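Local atomic coordinates of glycerate dehydrogenase/glyoxylate reductase (Thermus thermophilus, PDB entry 2CUK), a protein that probably reduces glyoxylate and hydroxypyruvate with a nicotinamide cofactor, as a member of the D-isomer specific 2-hydroxyacid dehydrogenase family. Residues V234-L239 with H264-L269; L111-R116 with N271-P276. All coordinates share one frame; numbering follows the deposited sequence.

Contact 1: V234-L239 with H264-L269; sequences VDTEAL and HPLYAL
The helix whose Thr236 packs against His264 opens with an N-cap: Ala238 N donates to Asp235 OD1 at 3.0 Å, coming from well above the carboxylate plane. This is helix 236-243 of the Rossmann-type NAD-binding domain, and 264-269 belongs to the connection between strands 249-252 and 272-274. The histidine ring is fixed from within its own segment, because Leu266 N donates to His264 ND1 at 3.2 Å, nearly straight (171°) and close to the ring plane. Pro265 CD lies 3.4 Å above one face, displaced from the ring centre. Held this way, the ring presents its far end to the helix, where Thr236 CG2 approaches obliquely, 3.5 Å from both CE1 and NE2 of His264. With OG1 beside the backbone N (chi1 -52°) and hydrogen-bonded to Asp256 O, the methyl falls anti to that N and faces the ring. With an alanine in place of His264 the ring is gone, and Leu266 N would probably lose its acceptor while a gap opened beside the Thr236 methyl. The same methyl also meets the neighbouring leucine, with Thr236 CG2 3.9 Å from Leu266 CD1. One turn along the helix, the apolar seam ends in a looser pair, Leu239 CD2 to Leu266 CD2 at 4.5 Å.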
# COMPACT_ATOMS: atom_id res chain seq x y z
N VAL A 234 5.43 -8.51 -20.22
CA VAL A 234 3.99 -8.59 -20.41
C VAL A 234 3.53 -8.04 -21.76
O VAL A 234 4.02 -7.01 -22.21
CB VAL A 234 3.25 -7.78 -19.32
CG1 VAL A 234 1.74 -7.87 -19.53
CG2 VAL A 234 3.63 -8.29 -17.94
N ASP A 235 2.58 -8.73 -22.39
CA ASP A 235 2.01 -8.28 -23.65
C ASP A 235 0.94 -7.28 -23.22
O ASP A 235 -0.17 -7.67 -22.86
CB ASP A 235 1.34 -9.42 -24.40
CG ASP A 235 0.70 -8.97 -25.71
OD1 ASP A 235 0.15 -7.85 -25.76
OD2 ASP A 235 0.73 -9.74 -26.69
N THR A 236 1.28 -6.00 -23.24
CA THR A 236 0.38 -4.94 -22.81
C THR A 236 -1.03 -4.99 -23.42
O THR A 236 -2.02 -4.90 -22.68
CB THR A 236 1.00 -3.56 -23.09
OG1 THR A 236 2.32 -3.53 -22.52
CG2 THR A 236 0.17 -2.45 -22.46
N GLU A 237 -1.12 -5.12 -24.73
CA GLU A 237 -2.43 -5.14 -25.37
C GLU A 237 -3.27 -6.32 -24.87
O GLU A 237 -4.46 -6.21 -24.64
CB GLU A 237 -2.22 -5.26 -26.88
CG GLU A 237 -3.54 -5.33 -27.65
CD GLU A 237 -3.40 -4.58 -28.96
OE1 GLU A 237 -2.32 -4.06 -29.22
OE2 GLU A 237 -4.37 -4.52 -29.70
N ALA A 238 -2.64 -7.47 -24.66
CA ALA A 238 -3.34 -8.64 -24.15
C ALA A 238 -3.81 -8.42 -22.72
O ALA A 238 -4.88 -8.89 -22.33
CB ALA A 238 -2.44 -9.87 -24.22
N LEU A 239 -3.02 -7.70 -21.93
CA LEU A 239 -3.40 -7.42 -20.55
C LEU A 239 -4.70 -6.61 -20.53
O LEU A 239 -5.58 -6.86 -19.71
CB LEU A 239 -2.29 -6.65 -19.82
CG LEU A 239 -2.60 -6.31 -18.36
CD1 LEU A 239 -2.88 -7.59 -17.57
CD2 LEU A 239 -1.42 -5.56 -17.75
N HIS A 264 -3.49 5.68 -23.43
CA HIS A 264 -3.52 4.22 -23.48
C HIS A 264 -4.69 3.70 -22.65
O HIS A 264 -4.94 4.18 -21.54
CB HIS A 264 -2.20 3.66 -22.94
CG HIS A 264 -1.99 2.21 -23.24
ND1 HIS A 264 -2.62 1.20 -22.54
CD2 HIS A 264 -1.24 1.60 -24.20
CE1 HIS A 264 -2.27 0.03 -23.05
NE2 HIS A 264 -1.44 0.24 -24.06
N PRO A 265 -5.44 2.72 -23.17
CA PRO A 265 -6.59 2.15 -22.46
C PRO A 265 -6.38 1.69 -21.02
O PRO A 265 -7.31 1.74 -20.21
CB PRO A 265 -7.06 1.01 -23.39
CG PRO A 265 -5.87 0.75 -24.29
CD PRO A 265 -5.30 2.11 -24.51
N LEU A 266 -5.18 1.25 -20.66
CA LEU A 266 -4.95 0.83 -19.29
C LEU A 266 -5.30 1.92 -18.28
O LEU A 266 -5.75 1.63 -17.18
CB LEU A 266 -3.50 0.40 -19.08
CG LEU A 266 -3.17 -1.05 -19.46
CD1 LEU A 266 -1.69 -1.30 -19.23
CD2 LEU A 266 -4.01 -2.01 -18.62
N TYR A 267 -5.09 3.18 -18.67
CA TYR A 267 -5.38 4.30 -17.78
C TYR A 267 -6.87 4.50 -17.56
O TYR A 267 -7.28 5.12 -16.58
CB TYR A 267 -4.78 5.60 -18.32
CG TYR A 267 -3.28 5.68 -18.18
CD1 TYR A 267 -2.66 5.68 -16.93
CD2 TYR A 267 -2.46 5.76 -19.31
CE1 TYR A 267 -1.27 5.76 -16.80
CE2 TYR A 267 -1.08 5.84 -19.20
CZ TYR A 267 -0.49 5.84 -17.94
OH TYR A 267 0.88 5.93 -17.84
N ALA A 268 -7.69 3.97 -18.46
CA ALA A 268 -9.14 4.09 -18.36
C ALA A 268 -9.76 2.93 -17.57
O ALA A 268 -10.96 2.91 -17.34
CB ALA A 268 -9.75 4.17 -19.75
N LEU A 269 -8.93 1.97 -17.16
CA LEU A 269 -9.42 0.81 -16.41
C LEU A 269 -9.21 1.01 -14.91
O LEU A 269 -8.08 1.06 -14.43
CB LEU A 269 -8.70 -0.47 -16.86
CG LEU A 269 -8.97 -0.90 -18.31
CD1 LEU A 269 -8.13 -2.12 -18.65
CD2 LEU A 269 -10.45 -1.21 -18.47

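Contact 2: L111-R116 with N271-P276; sequences LAVARR and NAVITP
Val113 and Asn271 bring the two backbones nearest, CA to CA 6.6 Å, where the C-terminal end of helix 99-114 passes the start of strand 272-274. A Schellman motif closes the helix here: Arg116, at positive phi, is its C-prime residue and returns a bond to the last turn, Arg116 N to Val113 O at 3.2 Å. No hydrogen bond crosses between the segments; aliphatic groups do most of the touching, a compact case of helix-on-sheet packing in a Rossmann-type domain. The two valine side chains run past one another in opposing senses, and Val113 CG2 rests 3.9 Å from Val273 CG2. With CG1 anti to the backbone N (chi1 174°), Val113 turns CG2 to Val273 and sends CG1 past Asn271 O, 4.3 Å away. On the other branch of the strand valine, Val273 CG1 comes within 4.4 Å of Ala112 CB, so one residue of the strand meets two successive residues of the helix. Strand 272-274 is an edge strand of this chain's six-stranded parallel sheet, paired with 249-252 through bonds from Val273 to Ala250 and Leu252. Helix 99-114 spreads over the sheet around it, with Leu109 also on Val273 and Val113 also on Ile224 of strand 224-227.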
# COMPACT_ATOMS: atom_id res chain seq x y z
N LEU A 111 -1.72 -4.41 -2.61
CA LEU A 111 -2.74 -3.86 -1.72
C LEU A 111 -3.56 -2.79 -2.42
O LEU A 111 -4.77 -2.69 -2.20
CB LEU A 111 -2.09 -3.29 -0.46
CG LEU A 111 -1.49 -4.32 0.50
CD1 LEU A 111 -0.61 -3.63 1.53
CD2 LEU A 111 -2.63 -5.08 1.18
N ALA A 112 -2.91 -1.99 -3.27
CA ALA A 112 -3.61 -0.94 -3.99
C ALA A 112 -4.71 -1.53 -4.86
O ALA A 112 -5.82 -1.00 -4.92
CB ALA A 112 -2.63 -0.16 -4.85
N VAL A 113 -4.40 -2.63 -5.54
CA VAL A 113 -5.34 -3.31 -6.42
C VAL A 113 -6.36 -4.14 -5.64
O VAL A 113 -7.56 -3.99 -5.81
CB VAL A 113 -4.61 -4.24 -7.42
CG1 VAL A 113 -5.61 -5.06 -8.23
CG2 VAL A 113 -3.73 -3.42 -8.35
N ALA A 114 -5.85 -5.02 -4.78
CA ALA A 114 -6.70 -5.92 -4.01
C ALA A 114 -7.77 -5.17 -3.21
O ALA A 114 -8.92 -5.58 -3.12
CB ALA A 114 -5.80 -6.71 -3.05
N ARG A 115 -7.36 -4.04 -2.60
CA ARG A 115 -8.31 -3.33 -1.73
C ARG A 115 -8.76 -1.99 -2.34
O ARG A 115 -9.31 -1.13 -1.66
CB ARG A 115 -7.64 -3.10 -0.38
CG ARG A 115 -7.26 -4.40 0.32
CD ARG A 115 -8.49 -5.20 0.76
NE ARG A 115 -9.50 -4.30 1.33
CZ ARG A 115 -9.53 -4.17 2.67
NH1 ARG A 115 -8.66 -4.82 3.41
NH2 ARG A 115 -10.43 -3.36 3.24
N ARG A 116 -8.49 -1.83 -3.65
CA ARG A 116 -9.01 -0.67 -4.37
C ARG A 116 -8.71 0.65 -3.66
O ARG A 116 -9.55 1.52 -3.52
CB ARG A 116 -10.52 -0.85 -4.51
CG ARG A 116 -10.89 -2.20 -5.11
CD ARG A 116 -12.40 -2.47 -5.03
NE ARG A 116 -13.11 -1.64 -6.00
CZ ARG A 116 -14.43 -1.85 -6.13
NH1 ARG A 116 -15.04 -2.77 -5.40
NH2 ARG A 116 -15.13 -1.10 -6.98
N ASN A 271 -9.51 -1.00 -12.53
CA ASN A 271 -8.87 -2.14 -11.85
C ASN A 271 -7.40 -2.28 -12.23
O ASN A 271 -6.77 -3.30 -11.95
CB ASN A 271 -9.65 -3.44 -12.13
CG ASN A 271 -9.71 -3.80 -13.60
OD1 ASN A 271 -9.70 -2.93 -14.48
ND2 ASN A 271 -9.80 -5.10 -13.89
N ALA A 272 -6.85 -1.24 -12.85
CA ALA A 272 -5.43 -1.23 -13.22
C ALA A 272 -4.77 -0.06 -12.49
O ALA A 272 -5.26 1.06 -12.52
CB ALA A 272 -5.27 -1.05 -14.73
N VAL A 273 -3.66 -0.34 -11.81
CA VAL A 273 -2.93 0.69 -11.09
C VAL A 273 -1.54 0.76 -11.72
O VAL A 273 -0.75 -0.18 -11.62
CB VAL A 273 -2.83 0.38 -9.57
CG1 VAL A 273 -1.89 1.37 -8.88
CG2 VAL A 273 -4.21 0.45 -8.94
N ILE A 274 -1.27 1.88 -12.39
CA ILE A 274 0.02 2.06 -13.05
C ILE A 274 0.85 3.15 -12.37
O ILE A 274 0.42 4.30 -12.25
CB ILE A 274 -0.16 2.45 -14.55
CG1 ILE A 274 -0.73 1.28 -15.36
CG2 ILE A 274 1.17 2.84 -15.16
CD1 ILE A 274 -1.94 0.60 -14.71
N THR A 275 2.05 2.79 -11.92
CA THR A 275 2.93 3.76 -11.30
C THR A 275 4.08 3.96 -12.28
O THR A 275 4.47 3.04 -12.99
CB THR A 275 3.43 3.30 -9.91
OG1 THR A 275 3.93 1.97 -9.98
CG2 THR A 275 2.29 3.37 -8.90
N PRO A 276 4.64 5.18 -12.34
CA PRO A 276 5.73 5.50 -13.26
C PRO A 276 7.14 4.99 -12.95
O PRO A 276 8.07 5.78 -12.82
CB PRO A 276 5.66 7.02 -13.34
CG PRO A 276 5.31 7.38 -11.92
CD PRO A 276 4.25 6.36 -11.55

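Contact 1 is nested in the chain loop that contact 2 closes, and their centres lie about 13 Å apart in the same domain. Strand 272-274 separates them: Val273 faces helix 99-114, whereas Ala272 points the other way and its CB lies 3.7 Å from Leu266 O of contact 1. Contact 2 is the more deeply buried, built from small aliphatic groups between helix and sheet. Contact 1, only partly buried, joins a helix to a connecting segment and adds a histidine ring, a helix N-cap and a ring-to-backbone hydrogen bond to its leucines. The second subunit borders both, since Tyr267 packs on its Ala124 and Arg115 bonds to its Ala101 and Gly279.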